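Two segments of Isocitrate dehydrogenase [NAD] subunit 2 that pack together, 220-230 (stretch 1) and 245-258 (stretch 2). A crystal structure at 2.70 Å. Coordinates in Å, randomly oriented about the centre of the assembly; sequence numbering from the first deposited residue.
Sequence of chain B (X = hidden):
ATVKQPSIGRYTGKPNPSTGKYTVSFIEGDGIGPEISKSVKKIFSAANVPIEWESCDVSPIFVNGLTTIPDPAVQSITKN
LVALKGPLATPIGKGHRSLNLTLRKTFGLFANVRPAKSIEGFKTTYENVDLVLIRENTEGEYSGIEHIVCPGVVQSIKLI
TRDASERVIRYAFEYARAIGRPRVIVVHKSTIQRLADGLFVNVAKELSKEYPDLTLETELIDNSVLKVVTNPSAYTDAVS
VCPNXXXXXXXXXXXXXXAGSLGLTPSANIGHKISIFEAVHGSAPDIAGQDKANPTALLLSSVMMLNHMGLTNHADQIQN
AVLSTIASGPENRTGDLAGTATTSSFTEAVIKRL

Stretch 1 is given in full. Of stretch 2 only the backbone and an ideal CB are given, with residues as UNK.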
ATOM      1  N   LEU B 220     -35.421  32.611  -5.733  1.00 25.63           N
ATOM      2  CA  LEU B 220     -34.512  31.466  -5.667  1.00 31.48           C
ATOM      3  C   LEU B 220     -33.357  31.771  -6.576  1.00 33.67           C
ATOM      4  O   LEU B 220     -33.569  32.263  -7.670  1.00 29.82           O
ATOM      5  CB  LEU B 220     -35.179  30.166  -6.126  1.00 29.04           C
ATOM      6  CG  LEU B 220     -36.053  29.381  -5.148  1.00 47.57           C
ATOM      7  CD1 LEU B 220     -36.372  27.988  -5.705  1.00 44.50           C
ATOM      8  CD2 LEU B 220     -35.392  29.286  -3.775  1.00 42.42           C
ATOM      9  N   ILE B 221     -32.142  31.486  -6.132  1.00 25.29           N
ATOM     10  CA  ILE B 221     -30.992  31.780  -6.960  1.00 36.91           C
ATOM     11  C   ILE B 221     -31.120  31.060  -8.306  1.00 30.58           C
ATOM     12  O   ILE B 221     -30.761  31.620  -9.317  1.00 24.23           O
ATOM     13  CB  ILE B 221     -29.684  31.436  -6.266  1.00 37.42           C
ATOM     14  CG1 ILE B 221     -28.517  32.015  -7.057  1.00 32.02           C
ATOM     15  CG2 ILE B 221     -29.569  29.945  -6.117  1.00 37.99           C
ATOM     16  CD1 ILE B 221     -27.185  31.598  -6.590  1.00 33.27           C
ATOM     17  N   ASP B 222     -31.688  29.856  -8.322  1.00 32.90           N
ATOM     18  CA  ASP B 222     -31.971  29.152  -9.584  1.00 34.04           C
ATOM     19  C   ASP B 222     -32.755  30.034 -10.558  1.00 37.16           C
ATOM     20  O   ASP B 222     -32.415  30.124 -11.728  1.00 41.76           O
ATOM     21  CB  ASP B 222     -32.810  27.889  -9.374  1.00 43.51           C
ATOM     22  CG  ASP B 222     -32.236  26.938  -8.343  1.00 71.38           C
ATOM     23  OD1 ASP B 222     -31.715  27.402  -7.310  1.00 83.49           O
ATOM     24  OD2 ASP B 222     -32.344  25.710  -8.561  1.00 69.06           O
ATOM     25  N   ASN B 223     -33.829  30.660 -10.079  1.00 34.03           N
ATOM     26  CA  ASN B 223     -34.703  31.430 -10.954  1.00 36.21           C
ATOM     27  C   ASN B 223     -34.021  32.714 -11.415  1.00 37.57           C
ATOM     28  O   ASN B 223     -34.072  33.094 -12.584  1.00 35.90           O
ATOM     29  CB  ASN B 223     -36.040  31.739 -10.268  1.00 39.81           C
ATOM     30  CG  ASN B 223     -36.832  30.480  -9.921  1.00 55.11           C
ATOM     31  OD1 ASN B 223     -36.756  29.458 -10.614  1.00 62.09           O
ATOM     32  ND2 ASN B 223     -37.608  30.557  -8.841  1.00 55.81           N
ATOM     33  N   SER B 224     -33.367  33.378 -10.484  1.00 27.31           N
ATOM     34  CA  SER B 224     -32.644  34.584 -10.803  1.00 27.11           C
ATOM     35  C   SER B 224     -31.676  34.376 -11.936  1.00 40.03           C
ATOM     36  O   SER B 224     -31.631  35.206 -12.830  1.00 47.40           O
ATOM     37  CB  SER B 224     -31.880  35.092  -9.594  1.00 34.95           C
ATOM     38  OG  SER B 224     -32.762  35.379  -8.528  1.00 56.25           O
ATOM     39  N   VAL B 225     -30.883  33.303 -11.926  1.00 25.64           N
ATOM     40  CA  VAL B 225     -29.938  33.180 -13.021  1.00 27.57           C
ATOM     41  C   VAL B 225     -30.634  32.854 -14.325  1.00 30.33           C
ATOM     42  O   VAL B 225     -30.191  33.308 -15.371  1.00 51.11           O
ATOM     43  CB  VAL B 225     -28.640  32.319 -12.753  1.00 35.73           C
ATOM     44  CG1 VAL B 225     -28.369  32.133 -11.263  1.00 29.10           C
ATOM     45  CG2 VAL B 225     -28.641  31.022 -13.511  1.00 25.66           C
ATOM     46  N   LEU B 226     -31.749  32.130 -14.267  1.00 33.31           N
ATOM     47  CA  LEU B 226     -32.483  31.796 -15.479  1.00 27.86           C
ATOM     48  C   LEU B 226     -33.060  33.070 -16.078  1.00 36.63           C
ATOM     49  O   LEU B 226     -32.998  33.279 -17.286  1.00 40.32           O
ATOM     50  CB  LEU B 226     -33.610  30.834 -15.166  1.00 33.42           C
ATOM     51  CG  LEU B 226     -34.021  29.814 -16.228  1.00 38.67           C
ATOM     52  CD1 LEU B 226     -35.510  29.776 -16.237  1.00 34.77           C
ATOM     53  CD2 LEU B 226     -33.501  30.113 -17.627  1.00 25.14           C
ATOM     54  N   LYS B 227     -33.606  33.933 -15.229  1.00 28.20           N
ATOM     55  CA  LYS B 227     -34.223  35.150 -15.710  1.00 32.15           C
ATOM     56  C   LYS B 227     -33.172  36.124 -16.224  1.00 38.12           C
ATOM     57  O   LYS B 227     -33.224  36.550 -17.378  1.00 39.98           O
ATOM     58  CB  LYS B 227     -35.058  35.810 -14.616  1.00 44.68           C
ATOM     59  CG  LYS B 227     -36.300  35.020 -14.200  1.00 47.23           C
ATOM     60  CD  LYS B 227     -37.177  35.901 -13.300  1.00 70.30           C
ATOM     61  CE  LYS B 227     -38.442  35.172 -12.852  1.00 97.82           C
ATOM     62  NZ  LYS B 227     -39.348  36.047 -12.046  1.00 90.81           N
ATOM     63  N   VAL B 228     -32.210  36.457 -15.370  1.00 35.75           N
ATOM     64  CA  VAL B 228     -31.168  37.414 -15.713  1.00 24.37           C
ATOM     65  C   VAL B 228     -30.451  37.079 -17.006  1.00 32.53           C
ATOM     66  O   VAL B 228     -30.082  37.971 -17.744  1.00 38.49           O
ATOM     67  CB  VAL B 228     -30.107  37.527 -14.612  1.00 35.65           C
ATOM     68  CG1 VAL B 228     -29.143  38.638 -14.934  1.00 42.56           C
ATOM     69  CG2 VAL B 228     -30.760  37.860 -13.300  1.00 72.95           C
ATOM     70  N   VAL B 229     -30.229  35.801 -17.291  1.00 28.00           N
ATOM     71  CA  VAL B 229     -29.527  35.463 -18.519  1.00 27.90           C
ATOM     72  C   VAL B 229     -30.414  35.531 -19.760  1.00 43.47           C
ATOM     73  O   VAL B 229     -29.934  35.879 -20.854  1.00 35.99           O
ATOM     74  CB  VAL B 229     -28.821  34.102 -18.439  1.00 27.74           C
ATOM     75  CG1 VAL B 229     -28.317  33.645 -19.858  1.00 11.73           C
ATOM     76  CG2 VAL B 229     -27.684  34.169 -17.396  1.00 18.32           C
ATOM     77  N   THR B 230     -31.698  35.207 -19.605  1.00 36.40           N
ATOM     78  CA  THR B 230     -32.592  35.289 -20.757  1.00 50.87           C
ATOM     79  C   THR B 230     -32.869  36.758 -21.049  1.00 42.51           C
ATOM     80  O   THR B 230     -32.951  37.151 -22.192  1.00 47.21           O
ATOM     81  CB  THR B 230     -33.919  34.442 -20.629  1.00 41.29           C
ATOM     82  OG1 THR B 230     -34.515  34.668 -19.359  1.00 53.84           O
ATOM     83  CG2 THR B 230     -33.653  32.924 -20.786  1.00 38.45           C
ATOM     84  N   UNK B 245     -22.052  33.398   0.328  1.00 39.44           N
ATOM     85  CA  UNK B 245     -21.964  32.154  -0.435  1.00 49.88           C
ATOM     86  C   UNK B 245     -22.050  32.254  -1.973  1.00 49.11           C
ATOM     87  O   UNK B 245     -21.231  31.682  -2.696  1.00 57.93           O
ATOM     88  CB  UNK B 245     -23.084  31.229   0.045  1.00 49.88           C
ATOM     89  N   UNK B 246     -23.049  32.969  -2.470  1.00 57.76           N
ATOM     90  CA  UNK B 246     -23.285  33.038  -3.900  1.00 54.38           C
ATOM     91  C   UNK B 246     -22.787  34.350  -4.486  1.00 55.98           C
ATOM     92  O   UNK B 246     -22.843  34.557  -5.695  1.00 51.36           O
ATOM     93  CB  UNK B 246     -24.775  32.861  -4.198  1.00 54.38           C
ATOM     94  N   UNK B 247     -22.314  35.246  -3.630  1.00 52.54           N
ATOM     95  CA  UNK B 247     -21.857  36.551  -4.082  1.00 44.74           C
ATOM     96  C   UNK B 247     -20.802  36.533  -5.172  1.00 47.55           C
ATOM     97  O   UNK B 247     -20.944  37.235  -6.165  1.00 37.39           O
ATOM     98  CB  UNK B 247     -21.307  37.328  -2.884  1.00 44.74           C
ATOM     99  N   UNK B 248     -19.745  35.747  -4.964  1.00 55.08           N
ATOM    100  CA  UNK B 248     -18.661  35.569  -5.932  1.00 36.57           C
ATOM    101  C   UNK B 248     -19.197  35.198  -7.314  1.00 33.35           C
ATOM    102  O   UNK B 248     -18.869  35.835  -8.301  1.00 41.07           O
ATOM    103  CB  UNK B 248     -17.689  34.493  -5.444  1.00 36.57           C
ATOM    104  N   UNK B 249     -20.014  34.153  -7.364  1.00 29.94           N
ATOM    105  CA  UNK B 249     -20.552  33.591  -8.599  1.00 32.05           C
ATOM    106  C   UNK B 249     -21.529  34.518  -9.332  1.00 40.63           C
ATOM    107  O   UNK B 249     -21.463  34.676 -10.549  1.00 29.60           O
ATOM    108  CB  UNK B 249     -21.252  32.267  -8.287  1.00 32.05           C
ATOM    109  N   UNK B 250     -22.445  35.123  -8.589  1.00 35.67           N
ATOM    110  CA  UNK B 250     -23.420  36.012  -9.195  1.00 32.99           C
ATOM    111  C   UNK B 250     -22.790  37.264  -9.767  1.00 31.69           C
ATOM    112  O   UNK B 250     -23.091  37.648 -10.882  1.00 37.33           O
ATOM    113  CB  UNK B 250     -24.486  36.397  -8.167  1.00 32.99           C
ATOM    114  N   UNK B 251     -21.919  37.916  -9.013  1.00 37.21           N
ATOM    115  CA  UNK B 251     -21.300  39.125  -9.516  1.00 31.22           C
ATOM    116  C   UNK B 251     -20.435  38.880 -10.768  1.00 34.56           C
ATOM    117  O   UNK B 251     -20.367  39.737 -11.661  1.00 42.59           O
ATOM    118  CB  UNK B 251     -20.450  39.755  -8.411  1.00 31.22           C
ATOM    119  N   UNK B 252     -19.806  37.712 -10.853  1.00 39.85           N
ATOM    120  CA  UNK B 252     -18.984  37.367 -12.024  1.00 43.63           C
ATOM    121  C   UNK B 252     -19.831  36.974 -13.244  1.00 34.65           C
ATOM    122  O   UNK B 252     -19.420  37.135 -14.385  1.00 36.25           O
ATOM    123  CB  UNK B 252     -18.035  36.220 -11.671  1.00 43.63           C
ATOM    124  N   UNK B 253     -21.016  36.452 -12.986  1.00 33.11           N
ATOM    125  CA  UNK B 253     -21.982  36.177 -14.029  1.00 31.39           C
ATOM    126  C   UNK B 253     -22.585  37.485 -14.572  1.00 28.43           C
ATOM    127  O   UNK B 253     -22.811  37.625 -15.757  1.00 23.55           O
ATOM    128  CB  UNK B 253     -23.082  35.256 -13.497  1.00 31.39           C
ATOM    129  N   UNK B 254     -22.834  38.442 -13.695  1.00 25.40           N
ATOM    130  CA  UNK B 254     -23.297  39.757 -14.115  1.00 37.58           C
ATOM    131  C   UNK B 254     -22.286  40.450 -15.034  1.00 37.21           C
ATOM    132  O   UNK B 254     -22.639  41.033 -16.052  1.00 45.61           O
ATOM    133  CB  UNK B 254     -23.573  40.629 -12.889  1.00 37.58           C
ATOM    134  N   UNK B 255     -21.018  40.372 -14.674  1.00 37.60           N
ATOM    135  CA  UNK B 255     -19.973  40.986 -15.475  1.00 42.47           C
ATOM    136  C   UNK B 255     -19.818  40.279 -16.820  1.00 39.47           C
ATOM    137  O   UNK B 255     -19.383  40.878 -17.804  1.00 38.15           O
ATOM    138  CB  UNK B 255     -18.646  40.970 -14.713  1.00 42.47           C
ATOM    139  N   UNK B 256     -20.174  39.003 -16.864  1.00 40.53           N
ATOM    140  CA  UNK B 256     -20.185  38.260 -18.116  1.00 26.82           C
ATOM    141  C   UNK B 256     -21.328  38.730 -19.008  1.00 42.98           C
ATOM    142  O   UNK B 256     -21.247  38.655 -20.236  1.00 34.72           O
ATOM    143  CB  UNK B 256     -20.302  36.758 -17.847  1.00 26.82           C
ATOM    144  N   UNK B 257     -22.398  39.228 -18.390  1.00 36.20           N
ATOM    145  CA  UNK B 257     -23.527  39.707 -19.151  1.00 40.42           C
ATOM    146  C   UNK B 257     -23.206  41.083 -19.723  1.00 40.10           C
ATOM    147  O   UNK B 257     -23.462  41.361 -20.885  1.00 43.58           O
ATOM    148  CB  UNK B 257     -24.786  39.754 -18.283  1.00 40.42           C
ATOM    149  N   UNK B 258     -22.616  41.932 -18.906  1.00 29.11           N
ATOM    150  CA  UNK B 258     -22.379  43.306 -19.310  1.00 37.17           C
ATOM    151  C   UNK B 258     -21.223  43.463 -20.291  1.00 44.70           C
ATOM    152  O   UNK B 258     -21.281  44.312 -21.173  1.00 54.57           O
ATOM    153  CB  UNK B 258     -22.113  44.162 -18.070  1.00 37.17           C
TER

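The two helices run nearly parallel, their axes inclined by 12° and 10.9 Å apart at closest approach. At that spacing apolar side chains can fill the gap, and the face of stretch 1 formed by Ile 221, Val 225, Val 228 and Val 229 offers methyl groups but no charge.

At position 245 the ideal CB has nothing of stretch 1 within 5.5 Å, so the contact sets little preference; the residue is Leu 245, which stays clear.

Position 246 is more constrained. Its CA-to-CB bond points toward stretch 1, and the ideal CB already lies 3.6 Å from Ile 221 CD1. Alanine would make this contact, and a larger apolar or aromatic side chain would suit if it could leave CB past the isoleucine. The residue is Tyr 246, whose CB keeps this contact. The isoleucine methyl meets the ring obliquely, and the hydroxyl is hydrogen-bonded elsewhere in the structure.

Positions 247 and 248 are out of reach. The phi/psi of -55/-50 at 247 is ordinary helix, open to any helix-compatible residue; it is Gly 247. Position 248 would accept polar or charged groups, and Asp 248 occupies it.

Position 249 points toward stretch 1 but finds no atom within 5.5 Å of its ideal CB. Several apolar residues would fit; Ile 249 comes no nearer than 5.9 Å, between its CG2 and Ile 221 CD1.

At 250 the CA-to-CB bond points sideways, so a short side chain would fall short while a longer, flexible apolar one could reach the methyls of Ile 221 and Val 225. Leucine or methionine is reasonable. Leu 250, with chi1 m and chi2 t, brings CD2 to 4.1 Å from Ile 221 CD1 and 4.0 Å from Val 225 CG1, bridging successive turns of stretch 1.

Positions 251 and 252 are out of reach and may be polar. Ser 251 returns its OG to Gly 247 O at 3.0 Å, a hydrogen bond within the helix; Asp 252 follows.

Position 253 points toward Val 225 and Val 229, across a gap suited to a branched or long apolar chain. Leu 253 spans it, with CD1 4.2 Å from Val 225 CB and CD2 4.2 Å from Val 229 CG2.

Position 254 points sideways near Val 228, where medium polar or apolar chains could serve. Asn 254 places OD1 4.3 Å from Val 228 CG1, a contact without a hydrogen bond.

Positions 255 and 256 face no part of stretch 1, so small, polar or apolar residues would all do; they hold Ser 255 and Gly 256.

Position 257 points toward Val 228 and Val 229, and a long apolar chain fits. Leu 257 sets CD1 3.3 Å from Val 228 CG1, a tight approach, and CD2 4.4 Å from Val 229 CG2.

Position 258, out of reach, is equally open to any of these and is Ser 258.

Stretch 2 245-258: LYGDILSDLNSGLS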
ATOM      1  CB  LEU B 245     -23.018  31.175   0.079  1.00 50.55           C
ATOM      2  CG  LEU B 245     -22.636  29.704  -0.144  1.00 84.78           C
ATOM      3  CD1 LEU B 245     -21.585  29.252   0.874  1.00 80.99           C
ATOM      4  CD2 LEU B 245     -23.848  28.782  -0.105  1.00 76.88           C
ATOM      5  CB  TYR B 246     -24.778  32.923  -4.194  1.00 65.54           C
ATOM      6  CG  TYR B 246     -25.543  32.054  -3.237  1.00 64.64           C
ATOM      7  CD1 TYR B 246     -25.414  30.676  -3.276  1.00 55.90           C
ATOM      8  CD2 TYR B 246     -26.417  32.614  -2.305  1.00 68.79           C
ATOM      9  CE1 TYR B 246     -26.118  29.876  -2.400  1.00 84.73           C
ATOM     10  CE2 TYR B 246     -27.127  31.823  -1.420  1.00 61.01           C
ATOM     11  CZ  TYR B 246     -26.970  30.455  -1.473  1.00 82.08           C
ATOM     12  OH  TYR B 246     -27.669  29.652  -0.603  1.00 84.62           O
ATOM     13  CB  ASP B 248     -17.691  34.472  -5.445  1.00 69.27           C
ATOM     14  CG  ASP B 248     -16.411  35.031  -4.791  1.00 95.92           C
ATOM     15  OD1 ASP B 248     -16.050  36.206  -5.048  1.00105.63           O
ATOM     16  OD2 ASP B 248     -15.745  34.277  -4.035  1.00 83.56           O
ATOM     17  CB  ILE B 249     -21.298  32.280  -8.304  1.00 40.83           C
ATOM     18  CG1 ILE B 249     -20.332  31.223  -7.775  1.00 42.03           C
ATOM     19  CG2 ILE B 249     -22.017  31.770  -9.525  1.00 24.99           C
ATOM     20  CD1 ILE B 249     -21.046  30.082  -7.114  1.00 40.38           C
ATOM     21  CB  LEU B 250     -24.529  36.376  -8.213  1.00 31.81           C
ATOM     22  CG  LEU B 250     -25.451  35.200  -7.888  1.00 44.50           C
ATOM     23  CD1 LEU B 250     -26.666  35.682  -7.107  1.00 35.14           C
ATOM     24  CD2 LEU B 250     -25.853  34.470  -9.164  1.00 29.77           C
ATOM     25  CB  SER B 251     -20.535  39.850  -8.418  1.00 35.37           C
ATOM     26  OG  SER B 251     -19.457  39.065  -7.982  1.00 48.06           O
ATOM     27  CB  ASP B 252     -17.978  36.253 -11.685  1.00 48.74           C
ATOM     28  CG  ASP B 252     -16.617  36.793 -11.199  1.00 72.10           C
ATOM     29  OD1 ASP B 252     -16.574  37.763 -10.398  1.00 52.89           O
ATOM     30  OD2 ASP B 252     -15.577  36.223 -11.612  1.00 72.96           O
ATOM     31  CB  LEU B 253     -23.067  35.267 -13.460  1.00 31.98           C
ATOM     32  CG  LEU B 253     -24.203  34.777 -14.325  1.00 26.83           C
ATOM     33  CD1 LEU B 253     -24.702  33.450 -13.814  1.00 40.07           C
ATOM     34  CD2 LEU B 253     -25.295  35.780 -14.296  1.00 34.33           C
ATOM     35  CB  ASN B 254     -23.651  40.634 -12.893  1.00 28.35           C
ATOM     36  CG  ASN B 254     -24.884  40.126 -12.140  1.00 32.43           C
ATOM     37  OD1 ASN B 254     -25.606  39.242 -12.625  1.00 29.64           O
ATOM     38  ND2 ASN B 254     -25.135  40.688 -10.957  1.00 25.67           N
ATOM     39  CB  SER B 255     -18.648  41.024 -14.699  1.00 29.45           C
ATOM     40  OG  SER B 255     -18.739  41.942 -13.618  1.00 38.02           O
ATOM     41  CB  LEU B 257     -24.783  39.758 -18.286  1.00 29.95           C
ATOM     42  CG  LEU B 257     -25.347  38.378 -17.949  1.00 32.71           C
ATOM     43  CD1 LEU B 257     -26.506  38.456 -16.966  1.00 14.46           C
ATOM     44  CD2 LEU B 257     -25.730  37.649 -19.215  1.00 22.81           C
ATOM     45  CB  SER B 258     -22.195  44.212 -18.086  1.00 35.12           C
ATOM     46  OG  SER B 258     -21.017  43.879 -17.393  1.00 33.47           O
TER
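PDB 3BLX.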